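Local coordinates for protein aspartokinase 1, chloroplastic (Arabidopsis thaliana, PDB 2CDQ) that catalyses the ATP-dependent phosphorylation of L-aspartate to 4-phospho-L-aspartate, the first step in making lysine, threonine, methionine and isoleucine in the plant chloroplast, at residues I61-M66 and L150-F155; Y169-I174 and P210-F215. All coordinates share one frame; numbering follows the deposited sequence.

Contact 1 (I61-M66 and L150-F155); sequences IVLSAM and LSTRIF. With LYS (lysine), chain D.
Ser151 reaches from the helix to the backbone just past the end of strand 61-63, its OG donating a hydrogen bond to the carbonyl O of Ser64 (OG to O 2.6 Å). The hydroxyl lies in the carbonyl plane, with a C=O...donor angle of 158°. Its direction is set by the first torsion, which puts OG anti to the backbone N (chi1 178°), while Ser151 CB rests on Ala65 CA at 3.8 Å. Beside this polar link, Leu63 leans toward the helix. Its CD1 packs on Phe155 CB at 3.6 Å, the two side chains crossing at about a right angle, and its CB meets Thr152 CG2 at 3.9 Å. The apolar seam runs on to Met66, whose SD approaches Ile154 CD1 at 4.1 Å. Thr152 turns its methyl to Leu63, and its OG1 is hydrogen-bonded to Glu148 O, one helical turn earlier, and to Gln168 OE1. Leu63 also touches Phe33 and Ile211 of the adjoining strands; His101 of helix 92-108 touches both Met66 and Ile154. The loop after the strand lines the lysine pocket: Ala65 N lies 3.2 Å from the amino N of the bound lysine. Ser64, which probably also binds ATP, bonds through OG to Ser233 OG of that pocket. Helix 137-161 thus joins the active-site loop following strand 59-63, which runs parallel to both its sheet neighbours in the amino acid kinase fold.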
loop_
_atom_site.group_PDB
_atom_site.type_symbol
_atom_site.label_atom_id
_atom_site.label_comp_id
_atom_site.label_asym_id
_atom_site.label_seq_id
_atom_site.Cartn_x
_atom_site.Cartn_y
_atom_site.Cartn_z
ATOM N N ILE A 61 -24.356 1.132 33.632
ATOM C CA ILE A 61 -22.932 0.898 33.833
ATOM C C ILE A 61 -22.450 -0.328 33.061
ATOM O O ILE A 61 -23.022 -1.414 33.169
ATOM C CB ILE A 61 -22.581 0.787 35.336
ATOM C CG1 ILE A 61 -23.188 1.960 36.128
ATOM C CG2 ILE A 61 -21.062 0.682 35.544
ATOM C CD1 ILE A 61 -22.649 3.363 35.761
ATOM N N VAL A 62 -21.406 -0.124 32.265
ATOM C CA VAL A 62 -20.770 -1.200 31.518
ATOM C C VAL A 62 -19.413 -1.464 32.142
ATOM O O VAL A 62 -18.553 -0.577 32.168
ATOM C CB VAL A 62 -20.594 -0.837 30.021
ATOM C CG1 VAL A 62 -19.877 -1.956 29.276
ATOM C CG2 VAL A 62 -21.937 -0.578 29.374
ATOM N N LEU A 63 -19.222 -2.679 32.647
ATOM C CA LEU A 63 -17.961 -3.043 33.287
ATOM C C LEU A 63 -17.153 -4.064 32.509
ATOM O O LEU A 63 -17.693 -5.041 31.987
ATOM C CB LEU A 63 -18.185 -3.572 34.706
ATOM C CG LEU A 63 -18.702 -2.638 35.794
ATOM C CD1 LEU A 63 -18.672 -3.381 37.104
ATOM C CD2 LEU A 63 -17.874 -1.368 35.882
ATOM N N SER A 64 -15.847 -3.820 32.453
ATOM C CA SER A 64 -14.881 -4.825 32.032
ATOM C C SER A 64 -14.611 -5.789 33.191
ATOM O O SER A 64 -15.204 -5.651 34.260
ATOM C CB SER A 64 -13.586 -4.143 31.605
ATOM O OG SER A 64 -13.795 -3.356 30.446
ATOM N N ALA A 65 -13.728 -6.763 32.982
ATOM C CA ALA A 65 -13.293 -7.650 34.057
ATOM C C ALA A 65 -12.329 -6.898 34.969
ATOM O O ALA A 65 -11.760 -5.888 34.560
ATOM C CB ALA A 65 -12.629 -8.875 33.484
ATOM N N MET A 66 -12.148 -7.383 36.196
ATOM C CA MET A 66 -11.236 -6.742 37.160
ATOM C C MET A 66 -9.798 -6.764 36.656
ATOM O O MET A 66 -9.203 -7.830 36.484
ATOM C CB MET A 66 -11.329 -7.393 38.545
ATOM C CG MET A 66 -12.684 -7.228 39.228
ATOM S SD MET A 66 -12.648 -7.661 40.976
ATOM C CE MET A 66 -11.775 -6.255 41.669
ATOM N N LEU A 150 -17.901 -12.145 36.964
ATOM C CA LEU A 150 -17.467 -11.881 38.323
ATOM C C LEU A 150 -17.531 -10.385 38.593
ATOM O O LEU A 150 -18.197 -9.933 39.529
ATOM C CB LEU A 150 -16.051 -12.393 38.531
ATOM C CG LEU A 150 -15.878 -13.898 38.660
ATOM C CD1 LEU A 150 -14.428 -14.255 38.414
ATOM C CD2 LEU A 150 -16.321 -14.386 40.023
ATOM N N SER A 151 -16.849 -9.626 37.740
ATOM C CA SER A 151 -16.724 -8.183 37.865
ATOM C C SER A 151 -18.050 -7.486 38.161
ATOM O O SER A 151 -18.192 -6.825 39.191
ATOM C CB SER A 151 -16.110 -7.624 36.590
ATOM O OG SER A 151 -16.016 -6.217 36.658
ATOM N N THR A 152 -19.016 -7.640 37.257
ATOM C CA THR A 152 -20.328 -7.010 37.408
ATOM C C THR A 152 -21.053 -7.402 38.699
ATOM O O THR A 152 -21.624 -6.539 39.368
ATOM C CB THR A 152 -21.251 -7.282 36.198
ATOM O OG1 THR A 152 -21.168 -8.664 35.818
ATOM C CG2 THR A 152 -20.851 -6.408 35.029
ATOM N N ARG A 153 -21.014 -8.694 39.042
ATOM C CA ARG A 153 -21.707 -9.220 40.230
ATOM C C ARG A 153 -21.174 -8.661 41.553
ATOM O O ARG A 153 -21.949 -8.369 42.467
ATOM C CB ARG A 153 -21.689 -10.749 40.245
ATOM C CG ARG A 153 -22.792 -11.366 39.414
ATOM C CD ARG A 153 -22.666 -12.881 39.320
ATOM N NE ARG A 153 -23.721 -13.449 38.486
ATOM C CZ ARG A 153 -23.728 -13.430 37.154
ATOM N NH1 ARG A 153 -22.732 -12.877 36.474
ATOM N NH2 ARG A 153 -24.738 -13.971 36.493
ATOM N N ILE A 154 -19.855 -8.520 41.647
ATOM C CA ILE A 154 -19.234 -7.886 42.802
ATOM C C ILE A 154 -19.727 -6.444 42.914
ATOM O O ILE A 154 -20.240 -6.036 43.959
ATOM C CB ILE A 154 -17.688 -7.948 42.736
ATOM C CG1 ILE A 154 -17.211 -9.377 42.996
ATOM C CG2 ILE A 154 -17.067 -7.009 43.746
ATOM C CD1 ILE A 154 -15.762 -9.644 42.642
ATOM N N PHE A 155 -19.607 -5.689 41.825
ATOM C CA PHE A 155 -19.966 -4.277 41.850
ATOM C C PHE A 155 -21.452 -4.056 42.139
ATOM O O PHE A 155 -21.807 -3.180 42.935
ATOM C CB PHE A 155 -19.547 -3.579 40.555
ATOM C CG PHE A 155 -19.513 -2.085 40.660
ATOM C CD1 PHE A 155 -18.505 -1.446 41.381
ATOM C CD2 PHE A 155 -20.483 -1.311 40.040
ATOM C CE1 PHE A 155 -18.470 -0.056 41.485
ATOM C CE2 PHE A 155 -20.454 0.082 40.132
ATOM C CZ PHE A 155 -19.448 0.709 40.858
HETATM N N LYS D . -12.743 -7.091 29.914
HETATM C CA LYS D . -11.349 -6.898 29.420
HETATM C C LYS D . -10.647 -5.722 30.126
HETATM O O LYS D . -10.552 -5.707 31.356
HETATM C CB LYS D . -11.340 -6.743 27.893
HETATM C CG LYS D . -12.412 -5.802 27.342
HETATM C CD LYS D . -12.173 -5.487 25.877
HETATM C CE LYS D . -10.963 -4.581 25.683
HETATM N NZ LYS D . -10.727 -4.295 24.243
HETATM O OXT LYS D . -10.156 -4.761 29.523
#

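Contact 2 (Y169-I174 and P210-F215); sequences YDAFEI and PIVTGF
Tyr169 and Val212 pair as a parallel beta bridge, their CA atoms 4.6 Å apart, and the N and O of Tyr169 bond to the residues on either side of Val212 in sequence, Ile211 and Thr213. Tyr169 N gives its hydrogen to Ile211 O at 2.7 Å, approaching from above the carbonyl plane. Thr213 N returns a bond to Tyr169 O at 3.1 Å, nearly along the C=O axis, and Val212 CA adds a CA-H...O contact to the same oxygen. Beyond the bridge, residues 171-173 take helical backbone angles and the chain turns. Where the backbone pairing stops, a side chain takes over as acceptor: Ala171 N donates to Thr213 OG1 at 2.8 Å, with an N-H...O angle of 165°. With chi1 at 61°, OG1 sits between the backbone N and the carbonyl carbon of its own residue, the placement from which it accepts this N-H, while the methyl CG2 lies 3.7 Å from Asp170 OD1. In the amino acid kinase fold of this enzyme, this is where strand 166-169 ends against the long strand 209-219, whose other neighbour at this level is strand 59-63. Tyr169 and Val212 share a face of the sheet. The tyrosine ring lies beside Pro210, pointing the same way, and presents its edge, CE1 standing 3.5 Å from Pro210 CB; its hydroxyl bonds to Asp202 and Arg167. Val212 splits its methyls: CG2 faces Tyr169 CB, whereas CG1 meets Ile174 CD1 at 4.0 Å, the two side chains crossing obliquely, and also approaches Ala171 CB at 4.2 Å. Asp170 directs its CB away from strand 210-213, and its carboxylate spans two partners, OD2 in a salt bridge with Arg153 of helix 137-161 and OD1 bonded to Gln168 NE2.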
loop_
_atom_site.group_PDB
_atom_site.type_symbol
_atom_site.label_atom_id
_atom_site.label_comp_id
_atom_site.label_asym_id
_atom_site.label_seq_id
_atom_site.Cartn_x
_atom_site.Cartn_y
_atom_site.Cartn_z
ATOM N N TYR A 169 -26.460 -7.421 35.031
ATOM C CA TYR A 169 -26.935 -8.033 33.808
ATOM C C TYR A 169 -25.815 -8.753 33.083
ATOM O O TYR A 169 -24.765 -8.169 32.808
ATOM C CB TYR A 169 -27.512 -6.968 32.886
ATOM C CG TYR A 169 -28.856 -6.423 33.302
ATOM C CD1 TYR A 169 -28.987 -5.112 33.765
ATOM C CD2 TYR A 169 -30.007 -7.212 33.214
ATOM C CE1 TYR A 169 -30.232 -4.606 34.138
ATOM C CE2 TYR A 169 -31.250 -6.715 33.580
ATOM C CZ TYR A 169 -31.357 -5.416 34.040
ATOM O OH TYR A 169 -32.588 -4.929 34.402
ATOM N N ASP A 170 -26.040 -10.026 32.781
ATOM C CA ASP A 170 -25.206 -10.723 31.822
ATOM C C ASP A 170 -25.695 -10.314 30.435
ATOM O O ASP A 170 -26.871 -10.495 30.106
ATOM C CB ASP A 170 -25.292 -12.238 32.021
ATOM C CG ASP A 170 -24.537 -12.713 33.256
ATOM O OD1 ASP A 170 -23.877 -11.871 33.919
ATOM O OD2 ASP A 170 -24.596 -13.935 33.562
ATOM N N ALA A 171 -24.798 -9.733 29.642
ATOM C CA ALA A 171 -25.128 -9.254 28.298
ATOM C C ALA A 171 -25.776 -10.336 27.441
ATOM O O ALA A 171 -26.724 -10.060 26.701
ATOM C CB ALA A 171 -23.891 -8.712 27.609
ATOM N N PHE A 172 -25.269 -11.563 27.560
ATOM C CA PHE A 172 -25.752 -12.685 26.753
ATOM C C PHE A 172 -27.157 -13.147 27.137
ATOM O O PHE A 172 -27.804 -13.874 26.377
ATOM C CB PHE A 172 -24.766 -13.861 26.784
ATOM C CG PHE A 172 -24.380 -14.303 28.171
ATOM C CD1 PHE A 172 -25.167 -15.210 28.873
ATOM C CD2 PHE A 172 -23.214 -13.831 28.766
ATOM C CE1 PHE A 172 -24.809 -15.628 30.156
ATOM C CE2 PHE A 172 -22.846 -14.246 30.048
ATOM C CZ PHE A 172 -23.646 -15.146 30.743
ATOM N N GLU A 173 -27.626 -12.710 28.305
ATOM C CA GLU A 173 -28.950 -13.083 28.806
ATOM C C GLU A 173 -30.002 -11.989 28.559
ATOM O O GLU A 173 -31.197 -12.232 28.730
ATOM C CB GLU A 173 -28.869 -13.448 30.296
ATOM C CG GLU A 173 -29.849 -14.534 30.761
ATOM C CD GLU A 173 -31.187 -13.979 31.269
ATOM O OE1 GLU A 173 -31.220 -12.825 31.776
ATOM O OE2 GLU A 173 -32.209 -14.706 31.166
ATOM N N ILE A 174 -29.572 -10.802 28.134
ATOM C CA ILE A 174 -30.505 -9.678 27.935
ATOM C C ILE A 174 -30.784 -9.287 26.472
ATOM O O ILE A 174 -31.495 -8.308 26.208
ATOM C CB ILE A 174 -30.098 -8.417 28.748
ATOM C CG1 ILE A 174 -28.750 -7.859 28.273
ATOM C CG2 ILE A 174 -30.080 -8.737 30.233
ATOM C CD1 ILE A 174 -28.493 -6.424 28.693
ATOM N N PRO A 210 -28.530 -0.412 36.118
ATOM C CA PRO A 210 -28.074 -1.615 35.416
ATOM C C PRO A 210 -26.545 -1.715 35.352
ATOM O O PRO A 210 -25.865 -0.731 35.029
ATOM C CB PRO A 210 -28.670 -1.454 34.007
ATOM C CG PRO A 210 -29.720 -0.388 34.142
ATOM C CD PRO A 210 -29.194 0.526 35.196
ATOM N N ILE A 211 -26.019 -2.893 35.684
ATOM C CA ILE A 211 -24.587 -3.160 35.628
ATOM C C ILE A 211 -24.361 -4.300 34.642
ATOM O O ILE A 211 -24.571 -5.465 34.980
ATOM C CB ILE A 211 -24.013 -3.530 37.027
ATOM C CG1 ILE A 211 -24.532 -2.579 38.121
ATOM C CG2 ILE A 211 -22.482 -3.570 37.002
ATOM C CD1 ILE A 211 -24.127 -1.110 37.976
ATOM N N VAL A 212 -23.939 -3.952 33.425
ATOM C CA VAL A 212 -23.848 -4.914 32.319
ATOM C C VAL A 212 -22.408 -5.354 32.004
ATOM O O VAL A 212 -21.485 -4.530 31.956
ATOM C CB VAL A 212 -24.502 -4.358 31.022
ATOM C CG1 VAL A 212 -24.839 -5.493 30.061
ATOM C CG2 VAL A 212 -25.762 -3.562 31.346
ATOM N N THR A 213 -22.239 -6.663 31.790
ATOM C CA THR A 213 -20.984 -7.252 31.319
ATOM C C THR A 213 -20.653 -6.695 29.937
ATOM O O THR A 213 -21.549 -6.509 29.111
ATOM C CB THR A 213 -21.096 -8.776 31.197
ATOM O OG1 THR A 213 -22.121 -9.093 30.254
ATOM C CG2 THR A 213 -21.428 -9.412 32.539
ATOM N N GLY A 214 -19.372 -6.461 29.675
ATOM C CA GLY A 214 -18.987 -5.638 28.543
ATOM C C GLY A 214 -18.551 -6.361 27.287
ATOM O O GLY A 214 -18.786 -5.900 26.169
ATOM N N PHE A 215 -17.910 -7.500 27.453
ATOM C CA PHE A 215 -17.168 -8.078 26.343
ATOM C C PHE A 215 -17.989 -9.191 25.666
ATOM O O PHE A 215 -17.494 -9.895 24.788
ATOM C CB PHE A 215 -15.821 -8.564 26.907
ATOM C CG PHE A 215 -14.791 -8.923 25.883
ATOM C CD1 PHE A 215 -14.861 -8.456 24.581
ATOM C CD2 PHE A 215 -13.710 -9.719 26.252
ATOM C CE1 PHE A 215 -13.884 -8.806 23.655
ATOM C CE2 PHE A 215 -12.732 -10.065 25.343
ATOM C CZ PHE A 215 -12.815 -9.610 24.042
#

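Both contacts are buried in the amino acid kinase domain, their centres about 9 Å apart, and they meet in one sheet: Ile61 probably bonds through its N and O to Pro210 O and Val212 N, joining strand 59-63 to strand 209-219. Contact 1 sets a helix against that sheet, so side chains do most of the work and one hydroxyl-to-carbonyl bond crosses. Contact 2 lies at the sheet and adds two backbone-to-backbone bonds and one backbone-to-side-chain bond to its apolar packing. Helix 137-161 reaches both, since Thr152 packs on Val212 and Thr213 as well as on Leu63. Contact 1 touches the bound lysine directly, whereas in contact 2 the Thr213 side chain remains about 9 Å from it.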